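Local coordinates for alpha-glucosidase YIHQ (Escherichia coli, PDB 5AEG), which hydrolyses alpha-sulfoquinovosides, releasing sulfoquinovose from the diacylglyceride sulfolipids of plants and from sulfoquinovosyl glycerol, at residues 292-297 against 301-306; 336-339 against 344-347; 37-42 against 81-86; 107-110 against 116-119; 235-238 against 244-247. One frame throughout, in Å; residues are numbered along the deposited sequence.

Contact 1 of 5, residues 292-297 against 301-306; sequences GIRMTS and RVMWNW
Arg-294 and Arg-301 form an antiparallel hydrogen-bonded pair: Arg-294 N donates to Arg-301 O at 2.8 Å, and Arg-301 N returns a bond of the same length to Arg-294 O. Ile-293 and Val-302 make the adjoining non-hydrogen-bonded pair, where Ile-293 CA lies 3.4 Å from Arg-301 O in a CA-H...O contact. A third backbone bond joins the segments, from Met-303 N to Gly-292 O at 3.0 Å. Gly-292 has backbone angles that suit glycine, and a beta carbon there would crowd Met-303 CB.

These bonds define a beta hairpin of strands 293-296 and 299-302 within the TIM-barrel domain of this family 31 hydrolase. Its second strand leads into the sulfolipid site, since Arg-301, Val-302 and Trp-304 all bind the substrate.

Among side chains, Met-303 crosses Arg-294 at about a right angle. A bend at chi2 (75°) brings Met-303 SD over the centre of one guanidinium face, 3.4 Å from Arg-294 NH2. The bend at chi3 (63°) then carries Met-303 CE on to within 3.7 Å of Ile-293 O.

The guanidinium edge is polar. Arg-294 NH2 donates to a water at 2.8 Å, which also accepts from Trp-304 N, while NH1 forms a salt bridge with Asp-341 and Phe-370 supplies a cation-pi contact.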
# COMPACT_ATOMS: atom_id res chain seq x y z
N GLY A 292 18.56 -9.73 16.76
CA GLY A 292 18.50 -9.56 18.21
C GLY A 292 17.26 -8.91 18.74
O GLY A 292 16.34 -8.51 17.97
N ILE A 293 17.16 -9.01 20.06
CA ILE A 293 16.03 -8.62 20.86
C ILE A 293 16.52 -7.51 21.77
O ILE A 293 17.57 -7.62 22.51
CB ILE A 293 15.53 -9.76 21.73
CG1 ILE A 293 15.03 -10.92 20.88
CG2 ILE A 293 14.45 -9.25 22.67
CD1 ILE A 293 14.70 -12.16 21.72
N ARG A 294 15.76 -6.43 21.72
CA ARG A 294 15.92 -5.28 22.62
C ARG A 294 14.77 -5.28 23.61
O ARG A 294 13.58 -5.21 23.23
CB ARG A 294 16.00 -4.00 21.80
CG ARG A 294 16.03 -2.75 22.69
CD ARG A 294 17.39 -2.19 22.77
NE ARG A 294 17.84 -1.64 21.50
CZ ARG A 294 19.03 -1.10 21.36
NH1 ARG A 294 19.91 -1.08 22.38
NH2 ARG A 294 19.38 -0.62 20.18
N MET A 295 15.11 -5.38 24.89
CA MET A 295 14.14 -5.17 25.96
C MET A 295 13.73 -3.69 26.14
O MET A 295 14.59 -2.79 26.18
CB MET A 295 14.75 -5.69 27.24
CG MET A 295 13.76 -6.27 28.15
SD MET A 295 13.02 -7.72 27.31
CE MET A 295 11.55 -7.48 28.28
N THR A 296 12.40 -3.42 26.21
CA THR A 296 11.84 -2.12 26.58
C THR A 296 10.84 -2.32 27.77
O THR A 296 10.50 -3.44 28.13
CB THR A 296 11.06 -1.49 25.43
OG1 THR A 296 9.88 -2.27 25.20
CG2 THR A 296 11.94 -1.37 24.15
N SER A 297 10.39 -1.22 28.36
CA SER A 297 9.34 -1.26 29.40
C SER A 297 8.01 -1.90 28.93
O SER A 297 7.19 -2.23 29.77
CB SER A 297 9.05 0.16 29.92
OG SER A 297 8.78 1.01 28.83
N ARG A 301 11.44 -5.97 21.58
CA ARG A 301 11.44 -5.27 20.33
C ARG A 301 12.61 -5.87 19.56
O ARG A 301 13.48 -6.50 20.14
CB ARG A 301 11.64 -3.77 20.63
CG ARG A 301 10.62 -2.77 20.11
CD ARG A 301 9.26 -2.88 20.77
NE ARG A 301 8.48 -4.01 20.24
CZ ARG A 301 7.43 -4.61 20.83
NH1 ARG A 301 6.93 -4.18 22.01
NH2 ARG A 301 6.87 -5.67 20.20
N VAL A 302 12.63 -5.71 18.25
CA VAL A 302 13.70 -6.12 17.38
C VAL A 302 14.84 -5.09 17.62
O VAL A 302 14.57 -3.91 17.81
CB VAL A 302 13.25 -6.06 15.92
CG1 VAL A 302 14.38 -6.30 14.97
CG2 VAL A 302 12.14 -7.08 15.67
N MET A 303 16.07 -5.59 17.56
CA MET A 303 17.27 -4.78 17.66
C MET A 303 17.55 -4.18 16.29
O MET A 303 17.78 -4.91 15.27
CB MET A 303 18.44 -5.69 18.17
CG MET A 303 19.83 -5.08 18.21
SD MET A 303 19.98 -3.94 19.60
CE MET A 303 19.75 -5.00 21.02
N TRP A 304 17.55 -2.85 16.18
CA TRP A 304 17.69 -2.23 14.87
C TRP A 304 19.14 -2.08 14.35
O TRP A 304 19.65 -0.96 14.11
CB TRP A 304 16.94 -0.89 14.84
CG TRP A 304 15.44 -1.00 14.93
CD1 TRP A 304 14.70 -2.09 15.17
CD2 TRP A 304 14.52 0.07 14.77
NE1 TRP A 304 13.36 -1.77 15.24
CE2 TRP A 304 13.24 -0.44 14.98
CE3 TRP A 304 14.66 1.42 14.52
CZ2 TRP A 304 12.11 0.35 14.89
CZ3 TRP A 304 13.49 2.20 14.45
CH2 TRP A 304 12.27 1.65 14.59
N ASN A 305 19.83 -3.19 14.23
CA ASN A 305 21.13 -3.24 13.60
C ASN A 305 21.15 -4.47 12.69
O ASN A 305 21.11 -5.58 13.18
CB ASN A 305 22.23 -3.31 14.68
CG ASN A 305 23.61 -3.01 14.09
OD1 ASN A 305 23.90 -1.87 13.76
ND2 ASN A 305 24.38 -4.02 13.84
N TRP A 306 21.29 -4.22 11.39
CA TRP A 306 20.92 -5.15 10.31
C TRP A 306 22.08 -6.09 9.94
O TRP A 306 22.65 -6.11 8.84
CB TRP A 306 20.30 -4.39 9.11
CG TRP A 306 19.44 -3.29 9.56
CD1 TRP A 306 19.58 -1.96 9.25
CD2 TRP A 306 18.28 -3.38 10.35
NE1 TRP A 306 18.63 -1.22 9.85
CE2 TRP A 306 17.84 -2.05 10.58
CE3 TRP A 306 17.64 -4.44 11.00
CZ2 TRP A 306 16.74 -1.77 11.30
CZ3 TRP A 306 16.52 -4.15 11.73
CH2 TRP A 306 16.09 -2.85 11.88
O HOH W 1 17.19 -1.04 18.53

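Contact 2 of 5, residues 336-339 against 344-347; sequences PYVA and LCEE
Val-338, the middle residue of strand 337-339, presents both methyls to the helix containing 344-347. Val-338 CG1 meets Leu-344 CB at 3.8 Å, the two side chains crossing at about a right angle. With chi1 at -78°, CG1 lies anti to the carbonyl carbon, and Val-338 CG2 is left between the backbone N and that carbon, facing Cys-345 CB at 3.7 Å. The valine fork thus spans two successive helical residues, one methyl to each. Cys-345 SG, set opposite its own backbone N (chi1 -168°), comes within 3.7 Å of Val-338 O.

At Ala-339 the contact becomes polar. Ala-339 O lies 3.2 Å from Cys-345 CB and accepts a hydrogen bond from a water at 2.9 Å. That water in turn accepts from Cys-345 N, also at 2.9 Å, bridging the strand's carbonyl to an amide in the first turn of the helix. Beyond the two segments, Trp-306 packs against both Val-338 and Leu-344, while Phe-386 and Val-389 of helix 380-395 add to this buried apolar cluster.

A short strand here passes by a brief connection into helix 343-351, within the TIM-barrel domain and beside Trp-304 of the sulfolipid-binding site.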
# COMPACT_ATOMS: atom_id res chain seq x y z
N PRO A 336 14.78 1.67 7.50
CA PRO A 336 15.79 2.63 7.02
C PRO A 336 16.32 3.50 8.16
O PRO A 336 16.80 4.61 7.90
CB PRO A 336 15.01 3.38 5.97
CG PRO A 336 13.64 3.53 6.61
CD PRO A 336 13.41 2.26 7.40
N TYR A 337 16.26 2.99 9.41
CA TYR A 337 16.88 3.59 10.59
C TYR A 337 17.96 2.62 11.12
O TYR A 337 18.01 1.44 10.73
CB TYR A 337 15.89 3.82 11.70
CG TYR A 337 14.61 4.58 11.34
CD1 TYR A 337 14.57 5.99 11.30
CD2 TYR A 337 13.41 3.89 11.14
CE1 TYR A 337 13.36 6.66 11.04
CE2 TYR A 337 12.25 4.54 10.82
CZ TYR A 337 12.18 5.94 10.81
OH TYR A 337 10.95 6.59 10.52
N VAL A 338 18.80 3.15 11.99
CA VAL A 338 19.90 2.36 12.57
C VAL A 338 20.04 2.75 14.03
O VAL A 338 20.20 3.92 14.36
CB VAL A 338 21.21 2.51 11.81
CG1 VAL A 338 21.25 1.69 10.54
CG2 VAL A 338 21.55 3.97 11.49
N ALA A 339 20.04 1.75 14.90
CA ALA A 339 20.11 1.96 16.33
C ALA A 339 21.43 2.74 16.70
O ALA A 339 22.53 2.30 16.39
CB ALA A 339 20.13 0.63 17.04
N LEU A 344 26.27 -0.16 12.80
CA LEU A 344 25.93 0.52 11.54
C LEU A 344 25.77 2.00 11.70
O LEU A 344 26.17 2.72 10.79
CB LEU A 344 24.65 -0.01 10.84
CG LEU A 344 24.73 -1.47 10.43
CD1 LEU A 344 23.41 -1.92 9.80
CD2 LEU A 344 25.84 -1.70 9.40
N CYS A 345 25.16 2.45 12.78
CA CYS A 345 24.91 3.89 12.97
C CYS A 345 26.25 4.61 13.21
O CYS A 345 26.41 5.77 12.80
CB CYS A 345 24.02 4.14 14.20
SG CYS A 345 23.37 5.85 14.32
N GLU A 346 27.19 3.95 13.89
CA GLU A 346 28.53 4.57 14.14
C GLU A 346 29.23 4.77 12.79
O GLU A 346 29.74 5.84 12.47
CB GLU A 346 29.32 3.64 15.09
CG GLU A 346 30.71 4.18 15.47
CD GLU A 346 31.58 3.13 16.18
OE1 GLU A 346 31.07 2.05 16.63
OE2 GLU A 346 32.80 3.41 16.31
N GLU A 347 29.21 3.74 11.97
CA GLU A 347 29.73 3.85 10.64
C GLU A 347 29.08 4.98 9.81
O GLU A 347 29.77 5.81 9.19
CB GLU A 347 29.63 2.49 9.96
CG GLU A 347 30.11 2.47 8.52
CD GLU A 347 30.22 1.05 7.94
OE1 GLU A 347 29.38 0.18 8.25
OE2 GLU A 347 31.15 0.82 7.14
O HOH W 2 23.21 0.70 14.13

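Contact 3 of 5, residues 37-42 against 81-86; sequences PCLWIG and IHFSRG
A cysteine sulfur and a leucine methyl meet the same aromatic ring, that of Phe-83. Cys-38 SG stands 4.8 Å from the ring centroid, 57° off the normal, so this sulfur-aromatic contact is oblique. The ring atom nearest Cys-38 SG is Phe-83 CZ at 3.8 Å, with CE1 only slightly farther. A chi1 of 74° places SG between the backbone N and the carbonyl carbon of Cys-38, and from there the sulfur meets the far end of the ring.

Leu-39 approaches differently. Its CD2 methyl sits over one face of Phe-83, 3.9 Å from the centroid and 26° off the normal, a CH-pi contact displaced toward the rim on the CD2 side. The closest pair is Leu-39 CD2 with Phe-83 CD2, at 3.6 Å. The leucine side chain runs from its strand to the ring at a slant. The opposite face of the phenyl group is covered by CG2 of Ile-81, two residues earlier on the same strand, so the ring is held between two aliphatic groups. Replacing Phe-83 by an alanine would probably open a gap between Leu-39 and Ile-81 and leave the Cys-38 sulfur without its aromatic neighbour.

No hydrogen bond crosses between the segments, whose nearest alpha carbons, those of Leu-39 and Phe-83, are 8.1 Å apart. Strand 56-74 runs between 39-49 and 79-85, with Leu-67 touching Phe-83. His-32 meets the ring edge-to-face, Leu-93 of strand 89-97 packs against it, and Leu-39 also touches Ile-117 and Leu-107 of strands 116-122 and 103-109.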
# COMPACT_ATOMS: atom_id res chain seq x y z
N PRO A 37 -14.20 30.26 -11.72
CA PRO A 37 -12.82 29.96 -12.06
C PRO A 37 -12.45 28.49 -11.73
O PRO A 37 -13.13 27.84 -10.90
CB PRO A 37 -12.01 30.95 -11.16
CG PRO A 37 -12.93 31.32 -10.08
CD PRO A 37 -14.32 31.15 -10.56
N CYS A 38 -11.40 28.03 -12.34
CA CYS A 38 -10.89 26.72 -12.14
C CYS A 38 -9.64 26.80 -11.30
O CYS A 38 -9.17 25.74 -10.82
CB CYS A 38 -10.57 26.07 -13.46
SG CYS A 38 -9.13 26.57 -14.41
N LEU A 39 -9.11 28.02 -11.07
CA LEU A 39 -7.79 28.12 -10.40
C LEU A 39 -7.69 29.18 -9.37
O LEU A 39 -8.19 30.30 -9.57
CB LEU A 39 -6.69 28.22 -11.40
CG LEU A 39 -5.26 28.45 -10.98
CD1 LEU A 39 -4.64 27.22 -10.28
CD2 LEU A 39 -4.39 28.77 -12.15
N TRP A 40 -7.20 28.79 -8.17
CA TRP A 40 -6.85 29.69 -7.10
C TRP A 40 -5.39 29.45 -6.73
O TRP A 40 -4.89 28.32 -6.78
CB TRP A 40 -7.71 29.48 -5.81
CG TRP A 40 -9.16 29.75 -5.84
CD1 TRP A 40 -9.78 30.70 -5.16
CD2 TRP A 40 -10.18 29.01 -6.54
NE1 TRP A 40 -11.13 30.63 -5.34
CE2 TRP A 40 -11.41 29.62 -6.23
CE3 TRP A 40 -10.15 27.92 -7.41
CZ2 TRP A 40 -12.63 29.18 -6.74
CZ3 TRP A 40 -11.35 27.46 -7.94
CH2 TRP A 40 -12.59 28.06 -7.57
N ILE A 41 -4.65 30.52 -6.40
CA ILE A 41 -3.32 30.41 -5.86
C ILE A 41 -3.21 31.26 -4.57
O ILE A 41 -4.01 32.12 -4.29
CB ILE A 41 -2.22 30.74 -6.86
CG1 ILE A 41 -2.17 32.25 -7.22
CG2 ILE A 41 -2.48 29.99 -8.16
CD1 ILE A 41 -0.90 32.64 -8.01
N GLY A 42 -2.15 31.03 -3.84
CA GLY A 42 -1.96 31.78 -2.62
C GLY A 42 -0.77 31.28 -1.86
O GLY A 42 0.18 30.80 -2.43
N ILE A 81 -2.17 29.12 -21.18
CA ILE A 81 -3.12 29.99 -20.49
C ILE A 81 -2.40 30.83 -19.43
O ILE A 81 -1.71 30.30 -18.53
CB ILE A 81 -4.28 29.21 -19.89
CG1 ILE A 81 -4.83 28.28 -20.96
CG2 ILE A 81 -5.32 30.14 -19.41
CD1 ILE A 81 -6.05 27.50 -20.58
N HIS A 82 -2.51 32.15 -19.61
CA HIS A 82 -2.08 33.11 -18.59
C HIS A 82 -3.22 33.41 -17.67
O HIS A 82 -4.19 34.06 -18.06
CB HIS A 82 -1.58 34.39 -19.21
CG HIS A 82 -0.36 34.23 -20.03
ND1 HIS A 82 0.90 34.42 -19.52
CD2 HIS A 82 -0.20 33.94 -21.35
CE1 HIS A 82 1.80 34.22 -20.47
NE2 HIS A 82 1.15 33.93 -21.59
N PHE A 83 -3.14 32.92 -16.43
CA PHE A 83 -4.20 33.29 -15.46
C PHE A 83 -3.72 34.46 -14.60
O PHE A 83 -2.56 34.53 -14.24
CB PHE A 83 -4.51 32.11 -14.47
CG PHE A 83 -5.22 30.96 -15.09
CD1 PHE A 83 -6.56 30.93 -15.16
CD2 PHE A 83 -4.51 29.89 -15.55
CE1 PHE A 83 -7.25 29.86 -15.70
CE2 PHE A 83 -5.16 28.78 -16.06
CZ PHE A 83 -6.50 28.77 -16.16
N SER A 84 -4.65 35.32 -14.19
CA SER A 84 -4.23 36.40 -13.44
C SER A 84 -5.39 36.97 -12.66
O SER A 84 -6.57 36.61 -12.82
CB SER A 84 -3.56 37.48 -14.36
OG SER A 84 -4.60 38.04 -15.12
N ARG A 85 -5.04 37.82 -11.72
CA ARG A 85 -6.02 38.60 -10.97
C ARG A 85 -5.41 40.02 -10.72
O ARG A 85 -4.28 40.15 -10.28
CB ARG A 85 -6.30 37.97 -9.61
CG ARG A 85 -7.36 38.69 -8.82
CD ARG A 85 -8.67 38.52 -9.49
NE ARG A 85 -9.71 39.11 -8.66
CZ ARG A 85 -10.34 38.50 -7.66
NH1 ARG A 85 -10.07 37.21 -7.32
NH2 ARG A 85 -11.26 39.18 -6.99
N GLY A 86 -6.12 41.06 -11.13
CA GLY A 86 -5.54 42.45 -11.05
C GLY A 86 -4.32 42.58 -11.89
O GLY A 86 -4.23 41.99 -12.98

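Contact 4 of 5, residues 107-110 against 116-119; sequences LQND and RIWL
Packing of side chains across the interior of the N-terminal beta domain joins strands 103-109 and 116-122, with Leu-107, Asn-109 and Ile-117 making most of the contact. The segment axes approach to 9.0 Å at an angle of 139°, and no main-chain hydrogen bond spans them.

Ile-117 reaches both partners with separate branches. Ile-117 CG2 meets Leu-107 CD1 at 4.0 Å, the side chains sliding past each other in opposite directions. Ile-117 CG1, which chi1 (-71°) sets anti to the carbonyl carbon, lies against the amide of Asn-109, 3.5 Å from ND2 and 3.7 Å from OD1.

Asn-109 ND2 also gives Arg-116 O a weak hydrogen bond of 3.3 Å, and its stronger bond goes to His-114 O in the intervening turn. OD1 is buried by the contact without a hydrogen-bonding partner. A leucine in place of Asn-109 would probably leave the carbonyls of His-114 and Arg-116 without the amide N-H groups they now share.

Arg-116 directs its guanidinium elsewhere, to a salt bridge with Asp-59. Such meeting of inward side chains from strands not paired with each other is characteristic of a beta-sandwich core, consistent with the galactose mutarotase-like domain of family 31 hydrolases.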
# COMPACT_ATOMS: atom_id res chain seq x y z
N LEU A 107 1.52 23.61 -14.45
CA LEU A 107 1.11 24.85 -13.80
C LEU A 107 2.32 25.44 -13.13
O LEU A 107 3.03 24.74 -12.40
CB LEU A 107 0.09 24.52 -12.76
CG LEU A 107 -1.20 25.24 -12.76
CD1 LEU A 107 -2.12 24.53 -11.74
CD2 LEU A 107 -0.93 26.70 -12.43
N GLN A 108 2.56 26.74 -13.32
CA GLN A 108 3.62 27.42 -12.59
C GLN A 108 3.16 28.80 -12.08
O GLN A 108 2.76 29.63 -12.87
CB GLN A 108 4.87 27.49 -13.49
CG GLN A 108 6.08 28.25 -12.91
CD GLN A 108 6.63 27.62 -11.61
OE1 GLN A 108 7.24 26.55 -11.62
NE2 GLN A 108 6.37 28.28 -10.46
N ASN A 109 3.18 29.01 -10.76
CA ASN A 109 2.73 30.25 -10.17
C ASN A 109 3.84 31.30 -10.47
O ASN A 109 5.01 30.94 -10.64
CB ASN A 109 2.51 30.15 -8.68
CG ASN A 109 1.27 29.35 -8.33
OD1 ASN A 109 0.50 28.97 -9.21
ND2 ASN A 109 1.06 29.10 -7.02
N ASP A 110 3.42 32.56 -10.53
CA ASP A 110 4.31 33.72 -10.76
C ASP A 110 5.56 33.72 -9.96
O ASP A 110 6.63 33.90 -10.45
CB ASP A 110 3.54 35.06 -10.52
CG ASP A 110 2.77 35.14 -9.12
OD1 ASP A 110 2.81 34.14 -8.28
OD2 ASP A 110 2.03 36.17 -8.86
N ARG A 116 0.75 27.76 -2.62
CA ARG A 116 -0.55 27.09 -2.59
C ARG A 116 -1.22 27.15 -3.99
O ARG A 116 -1.13 28.20 -4.69
CB ARG A 116 -1.51 27.68 -1.58
CG ARG A 116 -1.01 27.64 -0.13
CD ARG A 116 -1.16 26.23 0.45
NE ARG A 116 -0.59 26.07 1.81
CZ ARG A 116 0.68 25.77 2.12
NH1 ARG A 116 1.63 25.62 1.23
NH2 ARG A 116 1.01 25.67 3.39
N ILE A 117 -1.77 26.02 -4.41
CA ILE A 117 -2.52 25.95 -5.63
C ILE A 117 -3.82 25.19 -5.27
O ILE A 117 -3.80 24.17 -4.53
CB ILE A 117 -1.76 25.22 -6.78
CG1 ILE A 117 -0.59 25.98 -7.35
CG2 ILE A 117 -2.78 24.71 -7.84
CD1 ILE A 117 0.48 25.07 -8.01
N TRP A 118 -4.94 25.65 -5.80
CA TRP A 118 -6.19 24.87 -5.82
C TRP A 118 -6.68 24.81 -7.24
O TRP A 118 -6.89 25.88 -7.86
CB TRP A 118 -7.27 25.48 -4.97
CG TRP A 118 -7.01 25.68 -3.52
CD1 TRP A 118 -7.57 24.92 -2.48
CD2 TRP A 118 -6.17 26.67 -2.89
NE1 TRP A 118 -7.10 25.38 -1.28
CE2 TRP A 118 -6.27 26.46 -1.48
CE3 TRP A 118 -5.40 27.72 -3.34
CZ2 TRP A 118 -5.64 27.27 -0.56
CZ3 TRP A 118 -4.75 28.50 -2.44
CH2 TRP A 118 -4.88 28.28 -1.04
N LEU A 119 -6.83 23.60 -7.81
CA LEU A 119 -7.28 23.44 -9.16
C LEU A 119 -8.50 22.58 -9.18
O LEU A 119 -8.47 21.50 -8.59
CB LEU A 119 -6.17 22.80 -9.97
CG LEU A 119 -6.50 22.41 -11.42
CD1 LEU A 119 -6.60 23.64 -12.34
CD2 LEU A 119 -5.43 21.48 -11.97

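Contact 5 of 5, residues 235-238 against 244-247; sequences LLEK and GRQP
The guanidinium of Arg-245 uses its edge toward helix 232-243: both the carbonyl of Glu-237 and a water lie close to its plane. Arg-245 NH2 donates to Glu-237 O at 2.9 Å, with an N-H...O angle of 140°. The acceptor is only 8° out of the guanidinium plane. Arg-245 NH2 also donates to the water at 2.8 Å, and that water gives a hydrogen bond of 3.2 Å to Glu-237 OE2. One nitrogen therefore serves the helix backbone directly and the glutamate carboxylate through solvent.

The carboxylate forms no direct salt bridge with Arg-245. Glu-237 OE2 is 4.5 Å from Arg-245 NH2 and sits off to one side of the guanidinium plane, so any attraction is probably one of charge alone, and the two flat groups are turned 56° apart. The aliphatic part of the glutamate comes nearer: Glu-237 CG lies 3.5 Å from Arg-245 NH2. An arginine chain extended from CG to NE carries the group back to the helix.

Thr-240, in the next part of the helix, accepts from Arg-245 NE through its hydroxyl. Gly-244, the first residue beyond helix 232-243, leaves helical geometry with a positive phi, and the chain then leads toward strand 257-260 of the TIM barrel. This surface contact illustrates how a departing loop can be tied to the helix behind it, while neighbouring Gln-246 bonds to Gly-497, Gly-499 and Asn-579.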
# COMPACT_ATOMS: atom_id res chain seq x y z
N LEU A 235 -6.99 0.72 -19.08
CA LEU A 235 -6.57 1.87 -18.29
C LEU A 235 -5.41 1.49 -17.34
O LEU A 235 -4.42 2.21 -17.27
CB LEU A 235 -7.76 2.49 -17.62
CG LEU A 235 -7.45 3.85 -17.00
CD1 LEU A 235 -7.13 4.88 -18.09
CD2 LEU A 235 -8.59 4.31 -16.14
N LEU A 236 -5.47 0.31 -16.73
CA LEU A 236 -4.44 -0.13 -15.78
C LEU A 236 -3.18 -0.52 -16.45
O LEU A 236 -2.08 -0.30 -15.95
CB LEU A 236 -4.98 -1.26 -14.81
CG LEU A 236 -6.11 -0.85 -13.86
CD1 LEU A 236 -6.45 -2.03 -13.02
CD2 LEU A 236 -5.74 0.29 -12.94
N GLU A 237 -3.30 -1.10 -17.65
CA GLU A 237 -2.16 -1.28 -18.51
C GLU A 237 -1.47 0.07 -18.83
O GLU A 237 -0.26 0.15 -18.74
CB GLU A 237 -2.54 -2.05 -19.80
CG GLU A 237 -1.32 -2.29 -20.68
CD GLU A 237 -1.63 -3.09 -21.93
OE1 GLU A 237 -2.81 -3.17 -22.33
OE2 GLU A 237 -0.66 -3.60 -22.53
N LYS A 238 -2.22 1.10 -19.15
CA LYS A 238 -1.63 2.42 -19.41
C LYS A 238 -1.02 3.00 -18.16
O LYS A 238 0.10 3.48 -18.15
CB LYS A 238 -2.67 3.37 -20.01
CG LYS A 238 -2.92 2.94 -21.47
CD LYS A 238 -4.09 3.69 -22.06
CE LYS A 238 -4.46 3.16 -23.47
NZ LYS A 238 -5.33 4.21 -24.08
N GLY A 244 5.12 1.86 -13.51
CA GLY A 244 5.91 0.67 -13.24
C GLY A 244 5.03 -0.57 -13.15
O GLY A 244 3.84 -0.44 -12.81
N ARG A 245 5.63 -1.73 -13.47
CA ARG A 245 5.06 -3.05 -13.26
C ARG A 245 5.96 -3.87 -12.36
O ARG A 245 7.16 -3.71 -12.38
CB ARG A 245 4.86 -3.79 -14.55
CG ARG A 245 3.80 -3.13 -15.37
CD ARG A 245 3.45 -3.77 -16.71
NE ARG A 245 2.52 -2.95 -17.47
CZ ARG A 245 2.66 -2.61 -18.74
NH1 ARG A 245 3.64 -3.13 -19.46
NH2 ARG A 245 1.81 -1.79 -19.29
N GLN A 246 5.36 -4.73 -11.54
CA GLN A 246 6.10 -5.51 -10.57
C GLN A 246 6.68 -6.77 -11.24
O GLN A 246 6.14 -7.26 -12.18
CB GLN A 246 5.15 -6.01 -9.46
CG GLN A 246 4.55 -4.88 -8.58
CD GLN A 246 3.18 -4.44 -9.03
OE1 GLN A 246 2.21 -5.22 -8.97
NE2 GLN A 246 3.10 -3.20 -9.56
N PRO A 247 7.69 -7.32 -10.68
CA PRO A 247 8.16 -8.63 -11.15
C PRO A 247 7.20 -9.74 -10.88
O PRO A 247 6.33 -9.66 -9.97
CB PRO A 247 9.46 -8.86 -10.35
CG PRO A 247 9.84 -7.53 -9.80
CD PRO A 247 8.52 -6.80 -9.60
O HOH W 3 1.57 -1.30 -22.02

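How the contacts relate
From the N terminus, contact 3 comes first, closing a long, strand-rich excursion between 37-42 and 81-86. Contact 4 follows, closing the short turn between 107-110 and 116-119. Their centres lie 8 Å apart in the N-terminal beta domain, where strands 39-49 and 116-122 pair through Trp-40 and Trp-118 and through Gly-42 and Arg-116. Contact 5 then closes the end of helix 232-243, touching none of the others. Contacts 1 and 2 close a hairpin and a strand-to-helix turn in the TIM-barrel domain, and they meet through Trp-304 with Ala-339 and Trp-306 with Tyr-337. All five are in series; none nests or crosses.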